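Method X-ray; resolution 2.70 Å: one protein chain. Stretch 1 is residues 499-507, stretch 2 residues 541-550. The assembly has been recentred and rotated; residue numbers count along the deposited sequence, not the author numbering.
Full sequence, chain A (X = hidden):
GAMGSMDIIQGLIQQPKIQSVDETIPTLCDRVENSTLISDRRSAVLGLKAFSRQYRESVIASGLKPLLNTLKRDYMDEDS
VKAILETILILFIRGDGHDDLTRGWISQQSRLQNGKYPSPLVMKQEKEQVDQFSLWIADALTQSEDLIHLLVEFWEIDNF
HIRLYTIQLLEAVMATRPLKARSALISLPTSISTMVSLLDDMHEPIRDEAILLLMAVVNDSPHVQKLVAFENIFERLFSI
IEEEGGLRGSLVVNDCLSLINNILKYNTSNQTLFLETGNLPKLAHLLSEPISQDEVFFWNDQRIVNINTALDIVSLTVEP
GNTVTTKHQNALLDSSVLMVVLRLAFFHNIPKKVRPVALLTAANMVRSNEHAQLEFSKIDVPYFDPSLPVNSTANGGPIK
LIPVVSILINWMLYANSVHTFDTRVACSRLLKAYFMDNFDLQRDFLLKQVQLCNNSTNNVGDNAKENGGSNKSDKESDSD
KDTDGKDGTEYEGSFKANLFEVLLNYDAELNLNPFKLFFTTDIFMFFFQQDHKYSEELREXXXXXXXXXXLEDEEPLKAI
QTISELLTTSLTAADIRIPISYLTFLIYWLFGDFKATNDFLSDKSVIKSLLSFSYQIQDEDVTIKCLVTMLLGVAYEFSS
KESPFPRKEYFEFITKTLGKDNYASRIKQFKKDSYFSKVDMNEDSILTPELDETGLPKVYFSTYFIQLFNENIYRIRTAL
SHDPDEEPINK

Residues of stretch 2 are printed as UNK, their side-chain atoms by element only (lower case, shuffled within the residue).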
# COMPACT_ATOMS: atom_id res chain seq x y z
N LEU A 499 5.35 -7.29 -26.32
CA LEU A 499 5.37 -8.47 -25.43
C LEU A 499 5.73 -9.68 -26.28
O LEU A 499 6.31 -10.61 -25.72
CB LEU A 499 4.00 -8.66 -24.77
CG LEU A 499 3.60 -7.61 -23.74
CD1 LEU A 499 2.09 -7.64 -23.45
CD2 LEU A 499 4.37 -7.80 -22.46
N PHE A 500 5.33 -9.67 -27.55
CA PHE A 500 5.60 -10.75 -28.53
C PHE A 500 7.09 -10.77 -28.85
O PHE A 500 7.70 -11.85 -28.93
CB PHE A 500 4.73 -10.57 -29.76
CG PHE A 500 3.31 -10.98 -29.53
CD1 PHE A 500 3.00 -12.31 -29.31
CD2 PHE A 500 2.29 -10.06 -29.56
CE1 PHE A 500 1.68 -12.70 -29.13
CE2 PHE A 500 0.98 -10.45 -29.32
CZ PHE A 500 0.67 -11.77 -29.13
N GLU A 501 7.68 -9.59 -28.97
CA GLU A 501 9.13 -9.46 -29.11
C GLU A 501 9.80 -10.29 -28.02
O GLU A 501 10.68 -11.05 -28.36
CB GLU A 501 9.54 -7.99 -29.06
CG GLU A 501 10.66 -7.65 -30.02
CD GLU A 501 10.81 -6.17 -30.31
OE1 GLU A 501 11.31 -5.83 -31.42
OE2 GLU A 501 10.44 -5.34 -29.44
N VAL A 502 9.38 -10.17 -26.75
CA VAL A 502 10.05 -10.90 -25.64
C VAL A 502 9.66 -12.38 -25.72
O VAL A 502 10.52 -13.28 -25.73
CB VAL A 502 9.69 -10.29 -24.28
CG1 VAL A 502 10.11 -11.19 -23.13
CG2 VAL A 502 10.29 -8.90 -24.14
N LEU A 503 8.38 -12.65 -25.82
CA LEU A 503 7.87 -14.04 -25.70
C LEU A 503 8.41 -14.95 -26.83
O LEU A 503 8.51 -16.18 -26.58
CB LEU A 503 6.35 -14.01 -25.76
CG LEU A 503 5.70 -15.37 -25.61
CD1 LEU A 503 5.79 -15.79 -24.18
CD2 LEU A 503 4.25 -15.38 -26.05
N LEU A 504 8.69 -14.43 -28.03
CA LEU A 504 8.91 -15.27 -29.24
C LEU A 504 10.31 -15.03 -29.83
O LEU A 504 10.58 -15.52 -30.93
CB LEU A 504 7.81 -14.98 -30.29
CG LEU A 504 6.36 -15.28 -29.88
CD1 LEU A 504 5.36 -14.69 -30.85
CD2 LEU A 504 6.12 -16.78 -29.77
N ASN A 505 11.14 -14.25 -29.18
CA ASN A 505 12.53 -13.99 -29.64
C ASN A 505 13.47 -14.50 -28.57
O ASN A 505 13.02 -14.75 -27.43
CB ASN A 505 12.86 -12.54 -29.96
CG ASN A 505 12.18 -12.06 -31.23
OD1 ASN A 505 11.31 -12.75 -31.75
ND2 ASN A 505 12.55 -10.87 -31.70
N TYR A 506 14.72 -14.72 -29.00
CA TYR A 506 15.79 -15.26 -28.16
C TYR A 506 16.59 -14.05 -27.70
O TYR A 506 16.90 -13.18 -28.55
CB TYR A 506 16.61 -16.31 -28.92
CG TYR A 506 17.79 -16.79 -28.13
CD1 TYR A 506 17.61 -17.62 -27.02
CD2 TYR A 506 19.07 -16.33 -28.41
CE1 TYR A 506 18.70 -18.01 -26.25
CE2 TYR A 506 20.16 -16.71 -27.65
CZ TYR A 506 19.97 -17.56 -26.57
OH TYR A 506 21.05 -17.95 -25.83
N ASP A 507 16.86 -13.96 -26.40
CA ASP A 507 17.74 -12.89 -25.87
C ASP A 507 18.85 -13.62 -25.13
O ASP A 507 18.55 -14.30 -24.14
CB ASP A 507 16.96 -11.87 -25.02
CG ASP A 507 17.75 -10.64 -24.60
OD1 ASP A 507 18.60 -10.17 -25.38
OD2 ASP A 507 17.54 -10.18 -23.46
N UNK A 541 -5.56 -15.85 -31.00
CA UNK A 541 -4.75 -14.77 -31.64
C UNK A 541 -3.27 -15.02 -31.36
O UNK A 541 -2.43 -14.64 -32.20
c UNK A 541 -7.16 -11.78 -30.97
c UNK A 541 -4.17 -12.30 -31.59
c UNK A 541 -6.60 -13.03 -31.59
c UNK A 541 -5.18 -13.37 -31.14
N UNK A 542 -2.94 -15.51 -30.17
CA UNK A 542 -1.53 -15.63 -29.71
C UNK A 542 -0.96 -16.85 -30.40
O UNK A 542 0.18 -16.76 -30.92
c UNK A 542 -1.41 -15.74 -28.18
c UNK A 542 0.03 -15.90 -27.75
o UNK A 542 -1.96 -14.57 -27.58
N UNK A 543 -1.77 -17.91 -30.47
CA UNK A 543 -1.41 -19.19 -31.16
C UNK A 543 -1.05 -18.89 -32.63
O UNK A 543 0.00 -19.36 -33.12
c UNK A 543 -2.54 -20.22 -31.04
c UNK A 543 -3.05 -22.73 -30.81
c UNK A 543 -4.32 -22.83 -32.94
n UNK A 543 -5.48 -22.69 -33.56
n UNK A 543 -4.25 -22.65 -31.62
n UNK A 543 -3.24 -23.12 -33.65
c UNK A 543 -2.04 -21.65 -31.15
N UNK A 544 -1.87 -18.13 -33.34
CA UNK A 544 -1.74 -18.10 -34.83
C UNK A 544 -0.72 -17.04 -35.25
O UNK A 544 -0.68 -16.72 -36.42
c UNK A 544 -3.12 -18.04 -35.49
c UNK A 544 -3.88 -19.33 -35.21
n UNK A 544 -5.09 -19.21 -34.67
o UNK A 544 -3.36 -20.43 -35.42
N UNK A 545 0.10 -16.57 -34.32
CA UNK A 545 1.25 -15.69 -34.66
C UNK A 545 2.40 -16.56 -35.15
O UNK A 545 2.72 -17.60 -34.51
c UNK A 545 3.08 -14.30 -33.61
c UNK A 545 1.67 -14.80 -33.47
c UNK A 545 0.74 -13.62 -33.30
N UNK A 546 3.06 -16.10 -36.21
CA UNK A 546 4.21 -16.76 -36.88
C UNK A 546 5.44 -15.86 -36.71
O UNK A 546 5.26 -14.63 -36.63
c UNK A 546 3.86 -16.96 -38.35
o UNK A 546 3.81 -15.61 -38.85
c UNK A 546 2.55 -17.70 -38.56
N UNK A 547 6.65 -16.43 -36.65
CA UNK A 547 7.89 -15.65 -36.38
C UNK A 547 9.04 -16.10 -37.28
O UNK A 547 8.83 -17.01 -38.12
c UNK A 547 7.15 -15.60 -33.94
o UNK A 547 8.88 -17.06 -34.72
c UNK A 547 8.30 -15.77 -34.91
N UNK A 548 10.19 -15.44 -37.11
CA UNK A 548 11.53 -15.89 -37.55
C UNK A 548 12.56 -15.71 -36.45
O UNK A 548 12.77 -14.55 -36.03
N UNK A 549 13.18 -16.79 -35.96
CA UNK A 549 14.16 -16.74 -34.84
C UNK A 549 14.99 -18.03 -34.72
O UNK A 549 14.66 -19.02 -35.41
c UNK A 549 14.16 -15.29 -32.77
c UNK A 549 13.46 -16.41 -33.52
n UNK A 549 14.81 -15.64 -31.67
o UNK A 549 14.13 -14.14 -33.19
N UNK A 550 16.01 -18.01 -33.85
CA UNK A 550 16.99 -19.11 -33.59
C UNK A 550 17.56 -19.55 -34.95
O UNK A 550 18.35 -20.53 -34.95
o UNK A 550 16.19 -21.15 -30.56
c UNK A 550 16.84 -20.40 -31.32
o UNK A 550 17.86 -19.78 -30.96
c UNK A 550 16.36 -20.25 -32.77

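Position 541 has four side-chain carbons, forked at the first, with one arm two carbons long. The end of its side chain leads away from stretch 1. This is Ile 541.

Position 542 has three side-chain atoms: one carbon carrying an oxygen and a carbon. The outer carbon lies at the edge of the Phe 500 ring, near its plane, 3.9 Å from Phe 500 CE1. The oxygen is hydrogen-bonded elsewhere in the structure. This is Thr 542, and the outer carbon is CG2.

Position 543 has three carbons, a nitrogen, then a carbon carrying two more nitrogens. Its CA-to-CB bond points away from stretch 1, and the side chain makes no contact with it. It is Arg 543.

Position 544 has two carbons, the second carrying one oxygen and one nitrogen. It is the first residue to leave helical phi/psi, and it does not reach stretch 1. It is Asn 544.

Position 545 has three carbons, one carrying the other two. It points toward stretch 1. One branch lies 3.6 Å from Leu 504 CD1, and the other 4.4 Å from Phe 500 CE1. The short, all-carbon fork is Val 545; CG1 meets Leu 504 and CG2 meets Phe 500.

Position 546 has one carbon carrying an oxygen and a carbon. It begins a short strand, and its CA-to-CB bond points away. It is Thr 546.

Position 547 repeats that fork but points toward stretch 1. Its outer carbon is 3.7 Å from Leu 504 CD1, and its oxygen bonds elsewhere in the structure. It is Thr 547.

Position 548 has no side-chain atoms. It is Gly 548, and it is poorly ordered.

Position 549 has two carbons, the second carrying one oxygen and one nitrogen. It points toward stretch 1, with CB 4.0 Å from Leu 504 O. Its end reaches the backbone around Tyr 506. It is Asn 549; its amide is probably turned over in the model.

Position 550 has two carbons, the second carrying two oxygens. One oxygen comes near the Tyr 506 ring. This carboxylate is Asp 550; Asp 550 OD1 is 4.1 Å from Tyr 506 CG.

Phe 500 and Leu 504, one helical turn apart, pack against Thr 542, Val 545 and Thr 547. Both threonines offer methyl groups while their hydroxyls are satisfied elsewhere. Beyond the helix, the poorly ordered Asn 549 and Asp 550 lie beside Asn 505 and Tyr 506. The stretches bury 421 Å², and no clear hydrogen bond joins them.

Stretch 2 (541-550) ITRNVTTGND
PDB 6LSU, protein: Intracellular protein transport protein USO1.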